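Long-range contacts in regulatory protein E2 (PDB 2JEX), which probably assists the viral E1 protein in starting DNA replication and regulates viral transcription, this chain being its N-terminal transactivation domain: residues A[41-46]-A[58-63]; A[73-78]-A[97-102]; A[109-114]-A[135-140]; A[120-125]-A[179-184]; A[150-155]-A[171-176]. The protein carries 1 engineered substitution. All coordinates share one frame; numbering follows the deposited sequence.

In the fold
The five contacts follow the transactivation domain from its helical part to the far end of its sheet, and their chemistry changes with place. Contact 1, about 24 Å from the centre of the chain, joins helix 26-48 to the start of helix 62-83 by apolar touches without a hydrogen bond. Contacts 2 and 3 lie nearest the centre and touch each other: contact 2 combines Met-aromatic packing with a Glu-74/Tyr-102 bond, contact 3 pairs two strands through their backbones. Contact 5, with one backbone hydrogen bond and a phenylalanine edge, borders contact 3 and shares helix 173-180 with contact 4. Contact 4, the most peripheral, combines a carboxylate that grips an exposed turn with a phenylalanine pair.

Contact 1: A[41-46]-A[58-63]; sequences TLLYAA and RVPHSV
Apolar touches carry most of the meeting between Leu-43 and the Val-59/Pro-60 pair, a small example of a helix covered by the chain that leads into the next helix. Leu-43 CD1 lies 3.9 Å from Pro-60 CD, the two side chains crossing at about a right angle; chi1 of the leucine (-72°) sets its CG anti to the carbonyl carbon. Its other methyl, CD2, lies 4.3 Å from Val-59 CG2, and that same valine methyl also meets Ala-46 CB, one helical turn further on.

A second group of contacts sets carbon against carbonyl oxygen. Val-59 CG1 presses on the backbone of the helix, 3.2 Å from Leu-43 O. At the other end Tyr-44 turns the edge of its ring to the first turn of helix 62-83: CD1 is 3.3 Å from Ser-62 O, which lies near the ring plane, while CE1 is 3.9 Å from Ser-62 CB.

The one side-chain hydrogen bond within the two segments lies in 58-63. His-61 is the N-cap of helix 62-83, and its ND1 accepts from Val-63 N at 3.2 Å, with the donor close to the imidazole plane.

Around this seam, Leu-8 of helix 4-21 and Cys-65 of helix 62-83 also touch Leu-43. Since no hydrogen bond crosses between the segments, their fit rests on shape and van der Waals contact, while the capping bond orders the start of the second helix independently.

Contact 2: A[73-78]-A[97-102]; sequences IEMQLS and TSWDRY
Two anti first torsions bring Glu-74 and Tyr-102 together: CG is anti to the backbone N in both (chi1 -179° in each), and the glutamate runs on extended beyond CG. Tyr-102 OH donates to Glu-74 OE2 over 2.8 Å, meeting it on the anti side and somewhat out of the carboxylate plane. The carboxylate stands nearly perpendicular to the phenol ring, at 86°. The other oxygen, OE1, comes to the edge of the indole, 3.5 Å from Trp-99 CH2.

Met-75 instead bends at chi2 and chi3. Its SD sits over one face of the Tyr-102 ring, 4.1 Å from the centroid, a Met-aromatic contact, and is also 3.7 Å from Trp-99 CE3. Beyond the sulfur, CE reaches Thr-97 O at 3.2 Å.

A water donates to both Ser-78 OG and Tyr-102 OH, while Ser-78 OG itself donates to Glu-74 O. Ser-78 N binds that carbonyl oxygen too, from the opposite face of its plane.

Arg-108 forms a salt bridge with Glu-74 OE2, so this oxygen has both a charged and a phenolic partner. The pairing would be expected to stabilise the carboxylate as an anion where helix 62-83 meets helix 99-103, beside a sulfur-aromatic cluster.

Contact 3: A[109-114]-A[135-140]; sequences CFKKGA and SNLYMR
Phe-110 and Tyr-138 form the first of two hydrogen-bonded pairs joining antiparallel strands 110-120 and 128-140. Tyr-138 N donates to Phe-110 O at 2.8 Å in a nearly straight bond (167° at the hydrogen); the return bond, Phe-110 N to Tyr-138 O, is longer at 3.2 Å and more bent. Lys-112 and Asn-136 exchange a second pair of backbone bonds, and Ser-135 N extends the series to Gly-113 O at 2.7 Å.

On the face shared by Lys-111 and Leu-137, a non-hydrogen-bonded pair, the lysine's aliphatic chain lies against the leucine, CD 3.6 Å from Leu-137 CD2. A bend at chi4 (-34°) brings NZ back to Cys-109 O at 2.7 Å, above the carbonyl plane; NZ also bonds Pro-106 O. The sulfur of Cys-109 adds a looser apolar contact with Leu-137 CD2, and Cys-109 CB lies 3.9 Å from Met-139 CB.

On the opposite face, Lys-112 CE comes within 3.4 Å of Tyr-138 OH, and the edge of the tyrosine ring is turned to Phe-110 O. NZ of Lys-112 goes on to Glu-90 and Pro-91. Trp-92 meets Tyr-138 edge-to-face, while Phe-110 packs on Met-75 and Leu-79 of helix 62-83.

This hairpin illustrates how lysines can serve two environments: the chain of Lys-111 lies on Leu-137 and that of Lys-112 by the Tyr-138 ring, while their ammonium groups reach carbonyl oxygens and, for Lys-112, the Glu-90 carboxylate.

Contact 4: A[120-125]-A[179-184]; sequences EFDGNA and RFSTTG
Asp-122 reaches from the loop linking strands 110-120 and 128-140 into the turn after helix 173-180, where Thr-182 and Thr-183 receive it, so the contact ties the hairpin loop to the chain leaving that helix. Its CB comes only within 4.0 Å of Thr-183 OG1; CG, set anti to the carbonyl carbon (chi1 -75°), lies 3.3 Å from Thr-182 OG1. The branches then divide the work. OD2 accepts from Thr-182 N at 2.7 Å, on its syn lone pair, with a weak second bond from Thr-182 OG1. OD1 takes Thr-183 N at 3.0 Å from above the carboxylate plane; Thr-183 OG1 is modelled too close to OD1 for its geometry to be trusted. Ser-181 CB lies 3.3 Å from Asp-122 OD1.

Next to the polar grip, Phe-121 offers a ring face to Phe-180. CB of Phe-180 stands over the ring centre, 3.8 Å from the centroid, a CH-pi contact, and the two side chains lie side by side, pointing the same way. Asn-129 and Tyr-131 of strand 128-140 also touch Phe-121.

Two consecutive backbone N-H groups thus share one carboxylate, an oxygen apiece. Such an arrangement would hold the negative charge by directed bonds and fix the turn's course.

Contact 5: A[150-155]-A[171-176]; sequences AGADGT and SAFGDE. Engineered in segment 171-176: Ala-172 (natural residue Arg).
The Phe-173 ring presents an edge to segment 150-155: Asp-153 O lies in its plane, 3.3 Å from CE2, and Ala-152 CB approaches the same carbon at 4.1 Å. Gly-154 O is also near the ring plane, farther off by CD2. Chi1 (-70°) sets CG anti to the carbonyl carbon; the ring edge faces the end of strand 145-152, and Leu-157, Val-119 and Val-188 of other strands also touch the ring.

Its backbone supplies the polar link. Phe-173 N donates to Thr-155 O at 2.7 Å, with an angle of 160° at the hydrogen, and a water donates to the same oxygen while accepting from Gly-174 N. The engineered Ala-172 brings its CA to 3.5 Å from Thr-155 O, a CA-H...O contact.

The Asp-153 carboxylate bonds within its own segment and just beyond it. Its OD2 accepts from Thr-155 N at 2.9 Å, from above the carboxylate plane, and from Gly-156 N, whereas OD1 is taken by Arg-167 and Tyr-169.

The bond between Asp-153 OD2 and Thr-155 N defines an Asx turn. Here it follows strand 145-152 in the antiparallel sheet of the transactivation domain, and the turn's Thr-155 carbonyl receives the Phe-173 N-H near the weakly bonded start of helix 173-180.

Contact 1: A[41-46]-A[58-63]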
# COMPACT_ATOMS: atom_id res chain seq x y z
N THR A 41 14.27 6.38 -13.71
CA THR A 41 15.61 5.88 -14.02
C THR A 41 16.32 6.86 -14.96
O THR A 41 17.46 7.22 -14.70
CB THR A 41 15.58 4.45 -14.65
OG1 THR A 41 14.99 3.53 -13.72
CG2 THR A 41 16.98 3.98 -15.00
N LEU A 42 15.62 7.28 -16.02
CA LEU A 42 16.20 8.20 -17.00
C LEU A 42 16.53 9.52 -16.33
O LEU A 42 17.61 10.08 -16.53
CB LEU A 42 15.23 8.45 -18.17
CG LEU A 42 14.67 7.28 -18.99
CD1 LEU A 42 13.38 7.73 -19.67
CD2 LEU A 42 15.67 6.74 -20.02
N LEU A 43 15.59 9.99 -15.51
CA LEU A 43 15.72 11.24 -14.78
C LEU A 43 16.89 11.19 -13.80
O LEU A 43 17.63 12.17 -13.66
CB LEU A 43 14.41 11.57 -14.05
CG LEU A 43 13.19 12.02 -14.86
CD1 LEU A 43 12.01 12.24 -13.93
CD2 LEU A 43 13.48 13.29 -15.67
N TYR A 44 17.05 10.05 -13.14
CA TYR A 44 18.17 9.85 -12.22
C TYR A 44 19.49 9.83 -12.98
O TYR A 44 20.46 10.46 -12.56
CB TYR A 44 17.98 8.55 -11.41
CG TYR A 44 19.14 8.24 -10.48
CD1 TYR A 44 19.33 8.97 -9.30
CD2 TYR A 44 20.04 7.21 -10.78
CE1 TYR A 44 20.40 8.69 -8.45
CE2 TYR A 44 21.11 6.92 -9.93
CZ TYR A 44 21.28 7.66 -8.78
OH TYR A 44 22.33 7.38 -7.93
N ALA A 45 19.50 9.12 -14.11
CA ALA A 45 20.68 9.07 -14.97
C ALA A 45 21.04 10.46 -15.52
O ALA A 45 22.22 10.78 -15.66
CB ALA A 45 20.45 8.09 -16.11
N ALA A 46 20.03 11.26 -15.82
CA ALA A 46 20.22 12.63 -16.27
C ALA A 46 20.87 13.48 -15.17
O ALA A 46 21.79 14.25 -15.44
CB ALA A 46 18.89 13.23 -16.69
N ARG A 58 11.68 19.69 -15.80
CA ARG A 58 12.77 19.80 -14.84
C ARG A 58 13.08 18.45 -14.23
O ARG A 58 12.17 17.66 -13.96
CB ARG A 58 12.42 20.79 -13.72
CG ARG A 58 12.24 22.22 -14.18
CD ARG A 58 11.95 23.15 -13.01
NE ARG A 58 11.25 24.36 -13.42
CZ ARG A 58 9.92 24.49 -13.44
NH1 ARG A 58 9.14 23.48 -13.07
NH2 ARG A 58 9.37 25.64 -13.83
N VAL A 59 14.36 18.18 -14.02
CA VAL A 59 14.80 16.94 -13.39
C VAL A 59 14.79 17.11 -11.87
O VAL A 59 15.45 18.00 -11.34
CB VAL A 59 16.22 16.55 -13.85
CG1 VAL A 59 16.64 15.23 -13.24
CG2 VAL A 59 16.31 16.51 -15.38
N PRO A 60 14.02 16.26 -11.15
CA PRO A 60 14.04 16.27 -9.69
C PRO A 60 15.43 15.98 -9.12
O PRO A 60 16.29 15.43 -9.82
CB PRO A 60 13.10 15.11 -9.31
CG PRO A 60 12.26 14.86 -10.50
CD PRO A 60 13.08 15.25 -11.69
N HIS A 61 15.65 16.36 -7.86
CA HIS A 61 16.83 15.93 -7.11
C HIS A 61 17.07 14.43 -7.29
O HIS A 61 16.12 13.63 -7.30
CB HIS A 61 16.63 16.24 -5.63
CG HIS A 61 17.89 16.25 -4.83
ND1 HIS A 61 18.68 15.13 -4.66
CD2 HIS A 61 18.48 17.23 -4.11
CE1 HIS A 61 19.71 15.43 -3.89
NE2 HIS A 61 19.61 16.70 -3.54
N SER A 62 18.34 14.04 -7.43
CA SER A 62 18.71 12.64 -7.67
C SER A 62 18.19 11.67 -6.60
O SER A 62 17.76 10.57 -6.93
CB SER A 62 20.23 12.50 -7.85
OG SER A 62 20.90 12.59 -6.61
N VAL A 63 18.21 12.09 -5.34
CA VAL A 63 17.67 11.29 -4.23
C VAL A 63 16.17 10.98 -4.44
O VAL A 63 15.69 9.91 -4.08
CB VAL A 63 17.93 11.99 -2.84
CG1 VAL A 63 17.23 11.28 -1.70
CG2 VAL A 63 19.43 12.07 -2.55

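Contact 2: A[73-78]-A[97-102]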
# COMPACT_ATOMS: atom_id res chain seq x y z
N ILE A 73 10.46 -0.17 -9.14
CA ILE A 73 11.10 -1.48 -9.32
C ILE A 73 10.38 -2.52 -8.43
O ILE A 73 9.93 -3.57 -8.91
CB ILE A 73 12.63 -1.42 -9.01
CG1 ILE A 73 13.38 -0.68 -10.13
CG2 ILE A 73 13.22 -2.81 -8.83
CD1 ILE A 73 14.79 -0.16 -9.76
N GLU A 74 10.26 -2.19 -7.14
CA GLU A 74 9.61 -3.04 -6.14
C GLU A 74 8.17 -3.39 -6.50
O GLU A 74 7.74 -4.54 -6.31
CB GLU A 74 9.66 -2.40 -4.75
CG GLU A 74 9.04 -3.26 -3.69
CD GLU A 74 9.35 -2.81 -2.28
OE1 GLU A 74 10.00 -1.75 -2.12
OE2 GLU A 74 8.93 -3.51 -1.34
N MET A 75 7.42 -2.40 -6.99
CA MET A 75 6.05 -2.61 -7.41
C MET A 75 5.99 -3.49 -8.65
O MET A 75 5.27 -4.49 -8.68
CB MET A 75 5.33 -1.27 -7.65
CG MET A 75 5.11 -0.41 -6.40
SD MET A 75 4.21 -1.20 -5.04
CE MET A 75 2.52 -0.82 -5.49
N GLN A 76 6.78 -3.14 -9.66
CA GLN A 76 6.86 -3.92 -10.90
C GLN A 76 7.13 -5.41 -10.67
O GLN A 76 6.36 -6.26 -11.12
CB GLN A 76 7.92 -3.36 -11.83
CG GLN A 76 8.07 -4.17 -13.10
CD GLN A 76 9.28 -3.79 -13.93
OE1 GLN A 76 9.85 -2.72 -13.77
NE2 GLN A 76 9.65 -4.66 -14.86
N LEU A 77 8.23 -5.70 -9.98
CA LEU A 77 8.66 -7.08 -9.71
C LEU A 77 7.66 -7.83 -8.84
O LEU A 77 7.35 -8.99 -9.12
CB LEU A 77 10.06 -7.12 -9.07
CG LEU A 77 11.19 -6.47 -9.86
CD1 LEU A 77 12.54 -6.63 -9.16
CD2 LEU A 77 11.26 -6.99 -11.30
N SER A 78 7.14 -7.16 -7.82
CA SER A 78 6.13 -7.73 -6.93
C SER A 78 4.88 -8.10 -7.69
O SER A 78 4.36 -9.21 -7.56
CB SER A 78 5.79 -6.77 -5.78
OG SER A 78 6.83 -6.71 -4.83
N THR A 97 -3.15 -1.30 -6.40
CA THR A 97 -1.76 -1.51 -6.78
C THR A 97 -0.94 -0.22 -6.66
O THR A 97 0.05 -0.03 -7.37
CB THR A 97 -1.67 -2.09 -8.20
OG1 THR A 97 -2.45 -1.28 -9.09
CG2 THR A 97 -2.21 -3.51 -8.24
N SER A 98 -1.37 0.66 -5.75
CA SER A 98 -0.65 1.91 -5.48
C SER A 98 0.33 1.74 -4.32
O SER A 98 0.15 0.89 -3.45
CB SER A 98 -1.63 3.07 -5.23
OG SER A 98 -2.37 2.86 -4.04
N TRP A 99 1.38 2.56 -4.34
CA TRP A 99 2.44 2.51 -3.33
C TRP A 99 1.94 2.77 -1.91
O TRP A 99 2.35 2.08 -0.95
CB TRP A 99 3.55 3.50 -3.70
CG TRP A 99 4.65 3.55 -2.68
CD1 TRP A 99 4.78 4.48 -1.65
CD2 TRP A 99 5.78 2.60 -2.59
NE1 TRP A 99 5.93 4.19 -0.93
CE2 TRP A 99 6.56 3.05 -1.48
CE3 TRP A 99 6.23 1.44 -3.36
CZ2 TRP A 99 7.77 2.36 -1.10
CZ3 TRP A 99 7.43 0.80 -2.97
CH2 TRP A 99 8.19 1.26 -1.86
N ASP A 100 1.03 3.75 -1.77
CA ASP A 100 0.44 4.07 -0.47
C ASP A 100 -0.39 2.92 0.08
O ASP A 100 -0.36 2.65 1.29
CB ASP A 100 -0.44 5.33 -0.55
CG ASP A 100 0.37 6.61 -0.75
OD1 ASP A 100 1.58 6.62 -0.40
OD2 ASP A 100 -0.20 7.60 -1.26
N ARG A 101 -1.12 2.23 -0.78
CA ARG A 101 -1.87 1.06 -0.34
C ARG A 101 -0.88 -0.01 0.15
O ARG A 101 -1.06 -0.60 1.22
CB ARG A 101 -2.76 0.52 -1.46
CG ARG A 101 -3.62 -0.70 -1.08
CD ARG A 101 -4.85 -0.33 -0.26
NE ARG A 101 -5.78 0.51 -1.01
CZ ARG A 101 -6.81 0.05 -1.73
NH1 ARG A 101 -7.07 -1.25 -1.81
NH2 ARG A 101 -7.58 0.91 -2.38
N TYR A 102 0.18 -0.22 -0.64
CA TYR A 102 1.21 -1.23 -0.36
C TYR A 102 1.93 -0.95 0.95
O TYR A 102 2.37 -1.86 1.66
CB TYR A 102 2.21 -1.23 -1.53
CG TYR A 102 3.35 -2.22 -1.44
CD1 TYR A 102 3.11 -3.60 -1.49
CD2 TYR A 102 4.66 -1.78 -1.35
CE1 TYR A 102 4.17 -4.52 -1.44
CE2 TYR A 102 5.73 -2.70 -1.30
CZ TYR A 102 5.47 -4.06 -1.33
OH TYR A 102 6.51 -4.95 -1.27
O HOH W 1 7.11 -7.41 -2.07

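Contact 3: A[109-114]-A[135-140]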
# COMPACT_ATOMS: atom_id res chain seq x y z
N CYS A 109 2.60 -5.23 1.50
CA CYS A 109 1.63 -6.18 0.95
C CYS A 109 0.50 -5.44 0.23
O CYS A 109 0.13 -4.32 0.60
CB CYS A 109 1.08 -7.14 2.03
SG CYS A 109 -0.08 -6.45 3.26
N PHE A 110 -0.05 -6.08 -0.80
CA PHE A 110 -1.15 -5.49 -1.54
C PHE A 110 -2.47 -5.79 -0.82
O PHE A 110 -2.60 -6.79 -0.12
CB PHE A 110 -1.15 -5.95 -3.00
CG PHE A 110 0.15 -5.64 -3.72
CD1 PHE A 110 1.09 -6.65 -3.95
CD2 PHE A 110 0.44 -4.34 -4.13
CE1 PHE A 110 2.29 -6.37 -4.60
CE2 PHE A 110 1.65 -4.05 -4.79
CZ PHE A 110 2.58 -5.06 -5.02
N LYS A 111 -3.43 -4.88 -0.97
CA LYS A 111 -4.63 -4.90 -0.13
C LYS A 111 -5.89 -4.50 -0.88
O LYS A 111 -5.91 -3.49 -1.58
CB LYS A 111 -4.47 -3.98 1.09
CG LYS A 111 -3.10 -3.99 1.75
CD LYS A 111 -3.14 -3.26 3.07
CE LYS A 111 -1.83 -2.63 3.45
NZ LYS A 111 -0.60 -3.37 3.03
N LYS A 112 -6.95 -5.30 -0.73
CA LYS A 112 -8.27 -4.96 -1.26
C LYS A 112 -9.35 -5.12 -0.18
O LYS A 112 -9.18 -5.89 0.77
CB LYS A 112 -8.61 -5.79 -2.50
CG LYS A 112 -7.63 -5.61 -3.67
CD LYS A 112 -8.18 -6.16 -4.98
CE LYS A 112 -8.07 -7.67 -5.02
NZ LYS A 112 -8.15 -8.22 -6.41
N GLY A 113 -10.45 -4.38 -0.33
CA GLY A 113 -11.58 -4.48 0.59
C GLY A 113 -11.40 -3.60 1.82
O GLY A 113 -11.14 -4.10 2.91
N ALA A 114 -11.53 -2.30 1.64
CA ALA A 114 -11.31 -1.33 2.71
C ALA A 114 -12.56 -1.15 3.55
O ALA A 114 -13.68 -1.12 3.02
CB ALA A 114 -10.86 0.02 2.13
N SER A 135 -9.85 -6.19 4.13
CA SER A 135 -10.32 -7.56 4.35
C SER A 135 -9.45 -8.59 3.63
O SER A 135 -9.43 -9.77 4.00
CB SER A 135 -11.78 -7.71 3.92
OG SER A 135 -11.94 -7.51 2.52
N ASN A 136 -8.74 -8.13 2.59
CA ASN A 136 -7.94 -9.02 1.75
C ASN A 136 -6.51 -8.52 1.61
O ASN A 136 -6.27 -7.42 1.10
CB ASN A 136 -8.61 -9.23 0.38
CG ASN A 136 -10.02 -9.81 0.50
OD1 ASN A 136 -10.28 -10.72 1.30
ND2 ASN A 136 -10.95 -9.29 -0.29
N LEU A 137 -5.57 -9.32 2.10
CA LEU A 137 -4.16 -8.97 2.10
C LEU A 137 -3.37 -10.03 1.35
O LEU A 137 -3.53 -11.23 1.60
CB LEU A 137 -3.62 -8.85 3.53
CG LEU A 137 -4.27 -7.92 4.56
CD1 LEU A 137 -3.56 -8.03 5.90
CD2 LEU A 137 -4.27 -6.49 4.08
N TYR A 138 -2.51 -9.58 0.45
CA TYR A 138 -1.69 -10.48 -0.37
C TYR A 138 -0.21 -10.26 -0.05
O TYR A 138 0.38 -9.25 -0.42
CB TYR A 138 -1.98 -10.24 -1.85
CG TYR A 138 -3.44 -10.32 -2.21
CD1 TYR A 138 -4.29 -9.22 -2.02
CD2 TYR A 138 -4.00 -11.48 -2.75
CE1 TYR A 138 -5.64 -9.28 -2.34
CE2 TYR A 138 -5.35 -11.55 -3.08
CZ TYR A 138 -6.16 -10.44 -2.87
OH TYR A 138 -7.49 -10.49 -3.19
N MET A 139 0.37 -11.23 0.66
CA MET A 139 1.73 -11.11 1.17
C MET A 139 2.66 -12.23 0.74
O MET A 139 2.26 -13.40 0.67
CB MET A 139 1.73 -10.97 2.71
CG MET A 139 0.62 -11.72 3.42
SD MET A 139 0.35 -11.16 5.13
CE MET A 139 1.81 -11.85 5.93
N ARG A 140 3.90 -11.87 0.43
CA ARG A 140 4.92 -12.83 0.06
C ARG A 140 5.47 -13.52 1.30
O ARG A 140 5.95 -12.87 2.23
CB ARG A 140 6.04 -12.18 -0.75
CG ARG A 140 6.98 -13.19 -1.42
CD ARG A 140 7.90 -12.55 -2.46
NE ARG A 140 8.96 -11.75 -1.86
CZ ARG A 140 9.83 -11.01 -2.54
NH1 ARG A 140 9.78 -10.97 -3.87
NH2 ARG A 140 10.76 -10.32 -1.90

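Contact 4: A[120-125]-A[179-184]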
# COMPACT_ATOMS: atom_id res chain seq x y z
N GLU A 120 -13.34 4.22 20.31
CA GLU A 120 -13.80 5.25 21.24
C GLU A 120 -13.04 5.08 22.55
O GLU A 120 -12.97 3.98 23.09
CB GLU A 120 -15.31 5.14 21.46
CG GLU A 120 -15.89 6.18 22.40
CD GLU A 120 -17.17 5.69 23.08
OE1 GLU A 120 -17.07 4.84 24.00
OE2 GLU A 120 -18.27 6.14 22.70
N PHE A 121 -12.49 6.17 23.06
CA PHE A 121 -11.51 6.04 24.14
C PHE A 121 -12.00 6.06 25.59
O PHE A 121 -11.83 5.07 26.30
CB PHE A 121 -10.29 6.93 23.88
CG PHE A 121 -9.49 6.49 22.69
CD1 PHE A 121 -9.62 7.14 21.48
CD2 PHE A 121 -8.67 5.36 22.77
CE1 PHE A 121 -8.91 6.70 20.36
CE2 PHE A 121 -7.95 4.91 21.66
CZ PHE A 121 -8.08 5.59 20.45
N ASP A 122 -12.60 7.13 26.07
CA ASP A 122 -12.84 7.11 27.53
C ASP A 122 -14.30 6.91 27.93
O ASP A 122 -14.77 7.47 28.92
CB ASP A 122 -12.20 8.34 28.21
CG ASP A 122 -10.68 8.22 28.31
OD1 ASP A 122 -10.21 7.16 28.76
OD2 ASP A 122 -9.96 9.16 27.94
N GLY A 123 -15.00 6.07 27.16
CA GLY A 123 -16.47 6.02 27.17
C GLY A 123 -17.00 7.36 26.66
O GLY A 123 -18.14 7.74 26.95
N ASN A 124 -16.17 8.06 25.89
CA ASN A 124 -16.42 9.44 25.50
C ASN A 124 -16.57 9.52 23.97
O ASN A 124 -15.59 9.42 23.22
CB ASN A 124 -15.27 10.32 26.03
CG ASN A 124 -15.44 11.81 25.73
OD1 ASN A 124 -14.55 12.61 26.08
ND2 ASN A 124 -16.54 12.21 25.09
N ALA A 125 -17.82 9.70 23.54
CA ALA A 125 -18.19 9.69 22.13
C ALA A 125 -17.43 10.71 21.28
O ALA A 125 -17.33 10.57 20.06
CB ALA A 125 -19.70 9.90 21.98
N ARG A 179 -2.00 6.99 24.10
CA ARG A 179 -1.89 8.31 23.50
C ARG A 179 -3.16 9.13 23.68
O ARG A 179 -3.08 10.33 24.01
CB ARG A 179 -1.57 8.22 22.00
CG ARG A 179 -0.28 7.48 21.65
CD ARG A 179 -0.03 7.52 20.13
NE ARG A 179 0.33 8.87 19.69
CZ ARG A 179 0.43 9.26 18.42
NH1 ARG A 179 0.17 8.42 17.42
NH2 ARG A 179 0.77 10.52 18.15
N PHE A 180 -4.32 8.50 23.49
CA PHE A 180 -5.58 9.22 23.26
C PHE A 180 -6.61 9.10 24.37
O PHE A 180 -7.69 9.70 24.30
CB PHE A 180 -6.19 8.80 21.91
CG PHE A 180 -5.24 8.87 20.74
CD1 PHE A 180 -5.06 7.78 19.91
CD2 PHE A 180 -4.51 10.04 20.48
CE1 PHE A 180 -4.19 7.84 18.83
CE2 PHE A 180 -3.63 10.11 19.41
CZ PHE A 180 -3.48 9.00 18.58
N SER A 181 -6.30 8.30 25.39
CA SER A 181 -7.19 8.14 26.53
C SER A 181 -6.55 8.57 27.84
O SER A 181 -5.32 8.64 27.97
CB SER A 181 -7.70 6.69 26.66
OG SER A 181 -6.80 5.89 27.41
N THR A 182 -7.41 8.86 28.81
CA THR A 182 -7.01 9.27 30.15
C THR A 182 -7.18 8.12 31.15
O THR A 182 -6.51 8.10 32.19
CB THR A 182 -7.79 10.54 30.58
OG1 THR A 182 -9.20 10.33 30.44
CG2 THR A 182 -7.42 11.72 29.70
N THR A 183 -8.05 7.17 30.83
CA THR A 183 -8.34 6.01 31.69
C THR A 183 -7.69 4.69 31.24
O THR A 183 -7.29 3.88 32.07
CB THR A 183 -9.87 5.77 31.81
OG1 THR A 183 -10.43 5.62 30.49
CG2 THR A 183 -10.55 6.94 32.53
N GLY A 184 -7.59 4.47 29.94
CA GLY A 184 -6.99 3.22 29.44
C GLY A 184 -7.99 2.28 28.79
O GLY A 184 -7.61 1.35 28.07

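Contact 5: A[150-155]-A[171-176]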
# COMPACT_ATOMS: atom_id res chain seq x y z
N ALA A 150 -7.65 -9.50 7.27
CA ALA A 150 -7.39 -8.60 8.39
C ALA A 150 -8.68 -8.23 9.10
O ALA A 150 -9.75 -8.15 8.49
CB ALA A 150 -6.65 -7.35 7.93
N GLY A 151 -8.56 -8.00 10.40
CA GLY A 151 -9.69 -7.56 11.21
C GLY A 151 -9.19 -6.86 12.45
O GLY A 151 -7.99 -6.70 12.63
N ALA A 152 -10.13 -6.44 13.29
CA ALA A 152 -9.86 -5.83 14.58
C ALA A 152 -10.63 -6.52 15.70
O ALA A 152 -11.75 -7.01 15.51
CB ALA A 152 -10.22 -4.36 14.54
N ASP A 153 -10.01 -6.57 16.88
CA ASP A 153 -10.69 -7.03 18.09
C ASP A 153 -10.32 -6.09 19.24
O ASP A 153 -9.93 -4.95 18.99
CB ASP A 153 -10.34 -8.49 18.39
CG ASP A 153 -8.84 -8.72 18.55
OD1 ASP A 153 -8.43 -9.89 18.44
OD2 ASP A 153 -8.09 -7.75 18.78
N GLY A 154 -10.44 -6.56 20.48
CA GLY A 154 -10.12 -5.75 21.66
C GLY A 154 -8.64 -5.44 21.83
O GLY A 154 -8.28 -4.50 22.54
N THR A 155 -7.78 -6.22 21.19
CA THR A 155 -6.34 -6.07 21.34
C THR A 155 -5.77 -5.10 20.28
O THR A 155 -4.97 -4.22 20.61
CB THR A 155 -5.65 -7.46 21.29
OG1 THR A 155 -6.17 -8.29 22.34
CG2 THR A 155 -4.15 -7.35 21.46
N SER A 171 -1.01 -3.89 14.88
CA SER A 171 -1.34 -2.70 15.65
C SER A 171 -1.88 -3.14 17.00
O SER A 171 -2.51 -4.20 17.12
CB SER A 171 -2.37 -1.87 14.90
OG SER A 171 -2.34 -0.51 15.29
N ALA A 172 -1.60 -2.36 18.04
CA ALA A 172 -2.12 -2.64 19.37
C ALA A 172 -2.94 -1.45 19.83
O ALA A 172 -2.44 -0.33 19.88
CB ALA A 172 -0.99 -2.92 20.34
N PHE A 173 -4.20 -1.68 20.19
CA PHE A 173 -5.05 -0.58 20.65
C PHE A 173 -4.65 -0.02 22.02
O PHE A 173 -4.96 1.13 22.35
CB PHE A 173 -6.54 -0.97 20.62
CG PHE A 173 -7.11 -1.11 19.23
CD1 PHE A 173 -6.80 -0.18 18.24
CD2 PHE A 173 -7.97 -2.15 18.93
CE1 PHE A 173 -7.33 -0.30 16.95
CE2 PHE A 173 -8.50 -2.28 17.65
CZ PHE A 173 -8.18 -1.35 16.66
N GLY A 174 -3.95 -0.83 22.80
CA GLY A 174 -3.42 -0.38 24.08
C GLY A 174 -2.37 0.69 23.91
O GLY A 174 -2.22 1.55 24.77
N ASP A 175 -1.63 0.63 22.80
CA ASP A 175 -0.68 1.68 22.44
C ASP A 175 -1.41 2.94 21.96
O ASP A 175 -0.93 4.05 22.15
CB ASP A 175 0.32 1.20 21.37
CG ASP A 175 1.32 0.14 21.90
OD1 ASP A 175 1.64 -0.79 21.12
OD2 ASP A 175 1.79 0.23 23.06
N GLU A 176 -2.58 2.77 21.33
CA GLU A 176 -3.41 3.91 20.90
C GLU A 176 -4.05 4.62 22.10
O GLU A 176 -4.04 5.85 22.17
CB GLU A 176 -4.47 3.46 19.90
CG GLU A 176 -3.90 2.93 18.58
CD GLU A 176 -3.01 3.94 17.85
OE1 GLU A 176 -1.78 3.71 17.78
OE2 GLU A 176 -3.52 4.97 17.35
O HOH W 2 -3.53 -3.93 22.95